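Local structure of ribonuclease VapC2 (Rickettsia felis, 3ZVK) at residues F73-L84 / L100-E109. The protein cleaves single-stranded RNA as the magnesium-dependent PIN-domain toxin of a type II toxin-antitoxin pair, and is held in complex with its antitoxin VapB2. The protein carries 1 engineered substitution. Residues are numbered along the deposited sequence; the frame is centred on the assembly and turned at random.
Sequences FSAKCTFYYGEL and LLIASHAIAE
In the PIN domain of this toxin, two helices that follow strand 69-71 pack against each other, with Leu84 of one fitted as a knob among Leu100, Ala103, Ser104 and Ile107 of the other. The axes of 75-84 and 100-109 approach to 8.2 Å and run at 119°, and small residues make this closeness possible. Ala108 CB lies 3.6 Å from Cys77 CA, while Ser104 turns its hydroxyl back to its own helix, OG bonding Leu100 O at 2.7 Å. That carbonyl also takes the Ser104 backbone N-H, from the opposite face of its plane, so a buried hydroxyl is satisfied while OG presses on CA and CB of Tyr81. CG of Tyr81 is anti to the backbone N (chi1 172°), a turn that carries the ring slantwise across Leu101, CD1 meeting Leu101 CD2 at 3.7 Å, and its hydroxyl on to Arg85. Helix 97-109 then leads into strand 112-115, inside the parallel sheet, whereas the loop at Phe73 comes from strand 69-71, outermost within this chain. Phe73 turns a ring edge to the face of His105, planes at 83°, and its CZ rests on Leu101 CD2. The imidazole suits this place by offering both a face and polar edges: Ser37 bonds ND1, Glu109 OE2 takes a weak bond from NE2 in the ring plane, and Cys77 SG sits obliquely, 3.3 Å from His105 CD2. Tyr80 CD2 meets Ala108 CB and its CD1 meets Ile107 CG2, both obliquely. Toward solvent, the long chain of Lys76 reaches across to a salt bridge, NZ to Glu109 OE1 at 2.9 Å, approaching from above the carboxylate plane. On another side of helix 75-90, Thr78 and Tyr81 pack on Leu41 and Ala42 of the second VapC2 subunit.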
ATOM      1  N   PHE A  73       3.415  17.162  -9.861  1.00 37.10           N
ATOM      2  CA  PHE A  73       2.361  17.542 -10.804  1.00 36.44           C
ATOM      3  C   PHE A  73       1.224  16.538 -10.567  1.00 44.21           C
ATOM      4  O   PHE A  73       1.352  15.353 -10.863  1.00 45.44           O
ATOM      5  CB  PHE A  73       2.864  17.543 -12.249  1.00 36.41           C
ATOM      6  CG  PHE A  73       1.821  18.010 -13.229  1.00 37.75           C
ATOM      7  CD1 PHE A  73       1.669  19.358 -13.508  1.00 39.33           C
ATOM      8  CD2 PHE A  73       0.969  17.096 -13.861  1.00 40.61           C
ATOM      9  CE1 PHE A  73       0.685  19.798 -14.415  1.00 41.89           C
ATOM     10  CE2 PHE A  73      -0.018  17.530 -14.756  1.00 44.85           C
ATOM     11  CZ  PHE A  73      -0.164  18.884 -15.020  1.00 43.97           C
ATOM     12  N   SER A  74       0.158  17.013  -9.947  1.00 43.49           N
ATOM     13  CA  SER A  74      -0.984  16.205  -9.510  1.00 44.61           C
ATOM     14  C   SER A  74      -2.199  16.235 -10.407  1.00 49.86           C
ATOM     15  O   SER A  74      -2.285  17.070 -11.274  1.00 51.50           O
ATOM     16  CB  SER A  74      -1.382  16.618  -8.097  1.00 46.56           C
ATOM     17  OG  SER A  74      -1.593  18.023  -8.088  1.00 55.28           O
ATOM     18  N   ALA A  75      -3.156  15.351 -10.160  1.00 48.36           N
ATOM     19  CA  ALA A  75      -4.404  15.231 -10.902  1.00 50.91           C
ATOM     20  C   ALA A  75      -5.225  16.529 -10.916  1.00 58.50           C
ATOM     21  O   ALA A  75      -5.883  16.805 -11.914  1.00 59.72           O
ATOM     22  CB  ALA A  75      -5.231  14.083 -10.351  1.00 52.49           C
ATOM     23  N   LYS A  76      -5.148  17.351  -9.851  1.00 55.44           N
ATOM     24  CA  LYS A  76      -5.870  18.621  -9.796  1.00 56.28           C
ATOM     25  C   LYS A  76      -5.415  19.618 -10.864  1.00 61.32           C
ATOM     26  O   LYS A  76      -6.239  20.412 -11.318  1.00 63.86           O
ATOM     27  CB  LYS A  76      -5.897  19.236  -8.384  1.00 58.73           C
ATOM     28  CG  LYS A  76      -4.564  19.732  -7.844  1.00 68.34           C
ATOM     29  CD  LYS A  76      -4.757  20.831  -6.816  1.00 71.11           C
ATOM     30  CE  LYS A  76      -3.468  21.147  -6.110  1.00 74.62           C
ATOM     31  NZ  LYS A  76      -3.654  22.163  -5.050  1.00 92.75           N
ATOM     32  N   CYS A  77      -4.141  19.525 -11.328  1.00 54.99           N
ATOM     33  CA  CYS A  77      -3.575  20.404 -12.365  1.00 53.60           C
ATOM     34  C   CYS A  77      -4.072  20.099 -13.756  1.00 56.74           C
ATOM     35  O   CYS A  77      -4.078  20.991 -14.605  1.00 55.87           O
ATOM     36  CB  CYS A  77      -2.054  20.382 -12.334  1.00 51.76           C
ATOM     37  SG  CYS A  77      -1.341  20.526 -10.686  1.00 54.65           S
ATOM     38  N   THR A  78      -4.412  18.823 -14.005  1.00 53.06           N
ATOM     39  CA  THR A  78      -4.848  18.301 -15.300  1.00 52.96           C
ATOM     40  C   THR A  78      -6.033  19.057 -15.947  1.00 60.47           C
ATOM     41  O   THR A  78      -5.991  19.302 -17.165  1.00 60.34           O
ATOM     42  CB  THR A  78      -5.037  16.785 -15.222  1.00 54.26           C
ATOM     43  OG1 THR A  78      -6.198  16.484 -14.441  1.00 48.83           O
ATOM     44  CG2 THR A  78      -3.825  16.080 -14.647  1.00 52.16           C
ATOM     45  N   PHE A  79      -7.080  19.422 -15.153  1.00 59.19           N
ATOM     46  CA  PHE A  79      -8.242  20.154 -15.673  1.00 61.59           C
ATOM     47  C   PHE A  79      -7.841  21.534 -16.211  1.00 65.74           C
ATOM     48  O   PHE A  79      -8.292  21.928 -17.292  1.00 67.60           O
ATOM     49  CB  PHE A  79      -9.376  20.268 -14.633  1.00 65.00           C
ATOM     50  CG  PHE A  79     -10.472  21.226 -15.052  1.00 69.12           C
ATOM     51  CD1 PHE A  79     -11.437  20.845 -15.975  1.00 73.86           C
ATOM     52  CD2 PHE A  79     -10.510  22.524 -14.556  1.00 71.94           C
ATOM     53  CE1 PHE A  79     -12.423  21.747 -16.396  1.00 77.55           C
ATOM     54  CE2 PHE A  79     -11.498  23.421 -14.969  1.00 77.23           C
ATOM     55  CZ  PHE A  79     -12.453  23.023 -15.880  1.00 77.40           C
ATOM     56  N   TYR A  80      -6.974  22.240 -15.465  1.00 60.32           N
ATOM     57  CA  TYR A  80      -6.462  23.566 -15.813  1.00 59.97           C
ATOM     58  C   TYR A  80      -5.610  23.528 -17.051  1.00 64.93           C
ATOM     59  O   TYR A  80      -5.770  24.395 -17.907  1.00 67.55           O
ATOM     60  CB  TYR A  80      -5.736  24.212 -14.629  1.00 59.11           C
ATOM     61  CG  TYR A  80      -6.634  24.352 -13.420  1.00 61.23           C
ATOM     62  CD1 TYR A  80      -7.597  25.354 -13.354  1.00 65.53           C
ATOM     63  CD2 TYR A  80      -6.590  23.421 -12.385  1.00 60.73           C
ATOM     64  CE1 TYR A  80      -8.449  25.469 -12.254  1.00 67.95           C
ATOM     65  CE2 TYR A  80      -7.447  23.519 -11.286  1.00 62.93           C
ATOM     66  CZ  TYR A  80      -8.374  24.545 -11.227  1.00 71.52           C
ATOM     67  OH  TYR A  80      -9.198  24.669 -10.144  1.00 76.68           O
ATOM     68  N   TYR A  81      -4.759  22.493 -17.188  1.00 59.22           N
ATOM     69  CA  TYR A  81      -3.928  22.253 -18.380  1.00 57.56           C
ATOM     70  C   TYR A  81      -4.796  22.116 -19.646  1.00 63.67           C
ATOM     71  O   TYR A  81      -4.485  22.735 -20.663  1.00 63.66           O
ATOM     72  CB  TYR A  81      -3.065  20.974 -18.197  1.00 55.66           C
ATOM     73  CG  TYR A  81      -2.326  20.560 -19.448  1.00 54.79           C
ATOM     74  CD1 TYR A  81      -1.079  21.090 -19.748  1.00 55.45           C
ATOM     75  CD2 TYR A  81      -2.874  19.640 -20.336  1.00 56.08           C
ATOM     76  CE1 TYR A  81      -0.383  20.697 -20.887  1.00 56.92           C
ATOM     77  CE2 TYR A  81      -2.200  19.261 -21.496  1.00 56.33           C
ATOM     78  CZ  TYR A  81      -0.946  19.779 -21.755  1.00 62.60           C
ATOM     79  OH  TYR A  81      -0.264  19.406 -22.884  1.00 66.03           O
ATOM     80  N   GLY A  82      -5.829  21.268 -19.574  1.00 60.78           N
ATOM     81  CA  GLY A  82      -6.742  21.007 -20.677  1.00 62.34           C
ATOM     82  C   GLY A  82      -7.437  22.256 -21.161  1.00 68.99           C
ATOM     83  O   GLY A  82      -7.508  22.489 -22.369  1.00 69.62           O
ATOM     84  N   GLU A  83      -7.917  23.082 -20.210  1.00 66.38           N
ATOM     85  CA  GLU A  83      -8.613  24.341 -20.489  1.00 68.22           C
ATOM     86  C   GLU A  83      -7.676  25.403 -21.077  1.00 70.61           C
ATOM     87  O   GLU A  83      -8.040  26.059 -22.048  1.00 73.76           O
ATOM     88  CB  GLU A  83      -9.320  24.862 -19.222  1.00 70.25           C
ATOM     89  CG  GLU A  83     -10.522  24.036 -18.804  1.00 77.94           C
ATOM     90  CD  GLU A  83     -11.749  24.180 -19.685  1.00 99.25           C
ATOM     91  OE1 GLU A  83     -12.471  25.193 -19.535  1.00 88.84           O
ATOM     92  OE2 GLU A  83     -12.004  23.273 -20.509  1.00 92.08           O
ATOM     93  N   LEU A  84      -6.481  25.554 -20.497  1.00 63.86           N
ATOM     94  CA  LEU A  84      -5.458  26.504 -20.920  1.00 63.46           C
ATOM     95  C   LEU A  84      -4.917  26.190 -22.331  1.00 67.38           C
ATOM     96  O   LEU A  84      -4.856  27.087 -23.176  1.00 68.57           O
ATOM     97  CB  LEU A  84      -4.321  26.567 -19.867  1.00 61.60           C
ATOM     98  CG  LEU A  84      -3.130  27.497 -20.147  1.00 66.74           C
ATOM     99  CD1 LEU A  84      -3.579  28.941 -20.333  1.00 69.22           C
ATOM    100  CD2 LEU A  84      -2.097  27.410 -19.037  1.00 66.71           C
ATOM    101  N   LEU A 100       3.536  25.051 -20.603  1.00 47.46           N
ATOM    102  CA  LEU A 100       2.085  24.890 -20.483  1.00 48.87           C
ATOM    103  C   LEU A 100       1.751  24.064 -19.177  1.00 51.59           C
ATOM    104  O   LEU A 100       0.863  24.452 -18.419  1.00 50.73           O
ATOM    105  CB  LEU A 100       1.560  24.170 -21.734  1.00 50.15           C
ATOM    106  CG  LEU A 100       0.211  24.583 -22.327  1.00 57.95           C
ATOM    107  CD1 LEU A 100      -0.127  26.018 -22.045  1.00 60.30           C
ATOM    108  CD2 LEU A 100       0.215  24.413 -23.834  1.00 60.85           C
ATOM    109  N   LEU A 101       2.514  22.986 -18.896  1.00 46.94           N
ATOM    110  CA  LEU A 101       2.346  22.149 -17.706  1.00 46.43           C
ATOM    111  C   LEU A 101       2.696  22.945 -16.448  1.00 51.09           C
ATOM    112  O   LEU A 101       1.963  22.896 -15.460  1.00 50.30           O
ATOM    113  CB  LEU A 101       3.206  20.861 -17.789  1.00 45.32           C
ATOM    114  CG  LEU A 101       2.715  19.751 -18.750  1.00 50.23           C
ATOM    115  CD1 LEU A 101       3.790  18.754 -19.029  1.00 49.17           C
ATOM    116  CD2 LEU A 101       1.561  18.985 -18.160  1.00 50.95           C
ATOM    117  N   ILE A 102       3.818  23.690 -16.510  1.00 47.85           N
ATOM    118  CA  ILE A 102       4.341  24.546 -15.453  1.00 45.76           C
ATOM    119  C   ILE A 102       3.314  25.609 -15.079  1.00 49.49           C
ATOM    120  O   ILE A 102       3.061  25.775 -13.888  1.00 49.65           O
ATOM    121  CB  ILE A 102       5.743  25.126 -15.848  1.00 46.95           C
ATOM    122  CG1 ILE A 102       6.808  24.004 -15.786  1.00 44.69           C
ATOM    123  CG2 ILE A 102       6.162  26.298 -14.935  1.00 45.37           C
ATOM    124  CD1 ILE A 102       7.933  24.104 -16.855  1.00 44.04           C
ATOM    125  N   ALA A 103       2.716  26.298 -16.083  1.00 47.04           N
ATOM    126  CA  ALA A 103       1.708  27.359 -15.925  1.00 49.04           C
ATOM    127  C   ALA A 103       0.429  26.806 -15.312  1.00 52.87           C
ATOM    128  O   ALA A 103      -0.095  27.402 -14.366  1.00 53.21           O
ATOM    129  CB  ALA A 103       1.421  28.028 -17.270  1.00 51.50           C
ATOM    130  N   SER A 104      -0.025  25.632 -15.805  1.00 49.95           N
ATOM    131  CA  SER A 104      -1.210  24.888 -15.330  1.00 51.45           C
ATOM    132  C   SER A 104      -1.091  24.596 -13.844  1.00 53.72           C
ATOM    133  O   SER A 104      -2.072  24.685 -13.118  1.00 53.89           O
ATOM    134  CB  SER A 104      -1.318  23.545 -16.052  1.00 55.16           C
ATOM    135  OG  SER A 104      -1.514  23.766 -17.435  1.00 70.09           O
ATOM    136  N   HIS A 105       0.122  24.194 -13.426  1.00 48.91           N
ATOM    137  CA  HIS A 105       0.502  23.831 -12.065  1.00 47.17           C
ATOM    138  C   HIS A 105       0.393  25.036 -11.139  1.00 52.10           C
ATOM    139  O   HIS A 105      -0.213  24.897 -10.082  1.00 53.85           O
ATOM    140  CB  HIS A 105       1.904  23.188 -12.025  1.00 45.08           C
ATOM    141  CG  HIS A 105       2.140  22.347 -10.810  1.00 47.30           C
ATOM    142  ND1 HIS A 105       3.293  21.617 -10.662  1.00 47.38           N
ATOM    143  CD2 HIS A 105       1.370  22.162  -9.715  1.00 49.05           C
ATOM    144  CE1 HIS A 105       3.186  20.996  -9.503  1.00 46.19           C
ATOM    145  NE2 HIS A 105       2.039  21.280  -8.908  1.00 47.73           N
ATOM    146  N   ALA A 106       0.921  26.221 -11.544  1.00 47.49           N
ATOM    147  CA  ALA A 106       0.799  27.453 -10.755  1.00 47.08           C
ATOM    148  C   ALA A 106      -0.687  27.838 -10.627  1.00 50.87           C
ATOM    149  O   ALA A 106      -1.127  28.167  -9.528  1.00 51.61           O
ATOM    150  CB  ALA A 106       1.598  28.586 -11.391  1.00 47.62           C
ATOM    151  N   ILE A 107      -1.470  27.729 -11.724  1.00 46.65           N
ATOM    152  CA  ILE A 107      -2.898  28.032 -11.720  1.00 48.23           C
ATOM    153  C   ILE A 107      -3.615  27.117 -10.723  1.00 53.55           C
ATOM    154  O   ILE A 107      -4.363  27.607  -9.876  1.00 54.73           O
ATOM    155  CB  ILE A 107      -3.526  28.005 -13.157  1.00 52.05           C
ATOM    156  CG1 ILE A 107      -3.001  29.130 -14.044  1.00 52.03           C
ATOM    157  CG2 ILE A 107      -5.063  28.099 -13.101  1.00 53.47           C
ATOM    158  CD1 ILE A 107      -3.138  28.918 -15.565  1.00 59.65           C
ATOM    159  N   ALA A 108      -3.359  25.800 -10.800  1.00 50.50           N
ATOM    160  CA  ALA A 108      -3.963  24.792  -9.923  1.00 51.55           C
ATOM    161  C   ALA A 108      -3.618  24.960  -8.441  1.00 59.91           C
ATOM    162  O   ALA A 108      -4.440  24.610  -7.587  1.00 62.45           O
ATOM    163  CB  ALA A 108      -3.589  23.412 -10.384  1.00 50.60           C
ATOM    164  N   GLU A 109      -2.414  25.494  -8.133  1.00 54.91           N
ATOM    165  CA  GLU A 109      -1.968  25.741  -6.756  1.00 54.16           C
ATOM    166  C   GLU A 109      -2.333  27.163  -6.268  1.00 58.34           C
ATOM    167  O   GLU A 109      -2.113  27.496  -5.103  1.00 56.93           O
ATOM    168  CB  GLU A 109      -0.436  25.516  -6.635  1.00 53.43           C
ATOM    169  CG  GLU A 109       0.066  24.097  -6.893  1.00 60.18           C
ATOM    170  CD  GLU A 109      -0.384  22.960  -5.997  1.00 70.07           C
ATOM    171  OE1 GLU A 109      -0.972  23.231  -4.930  1.00 58.94           O
ATOM    172  OE2 GLU A 109      -0.127  21.787  -6.356  1.00 76.00           O
TER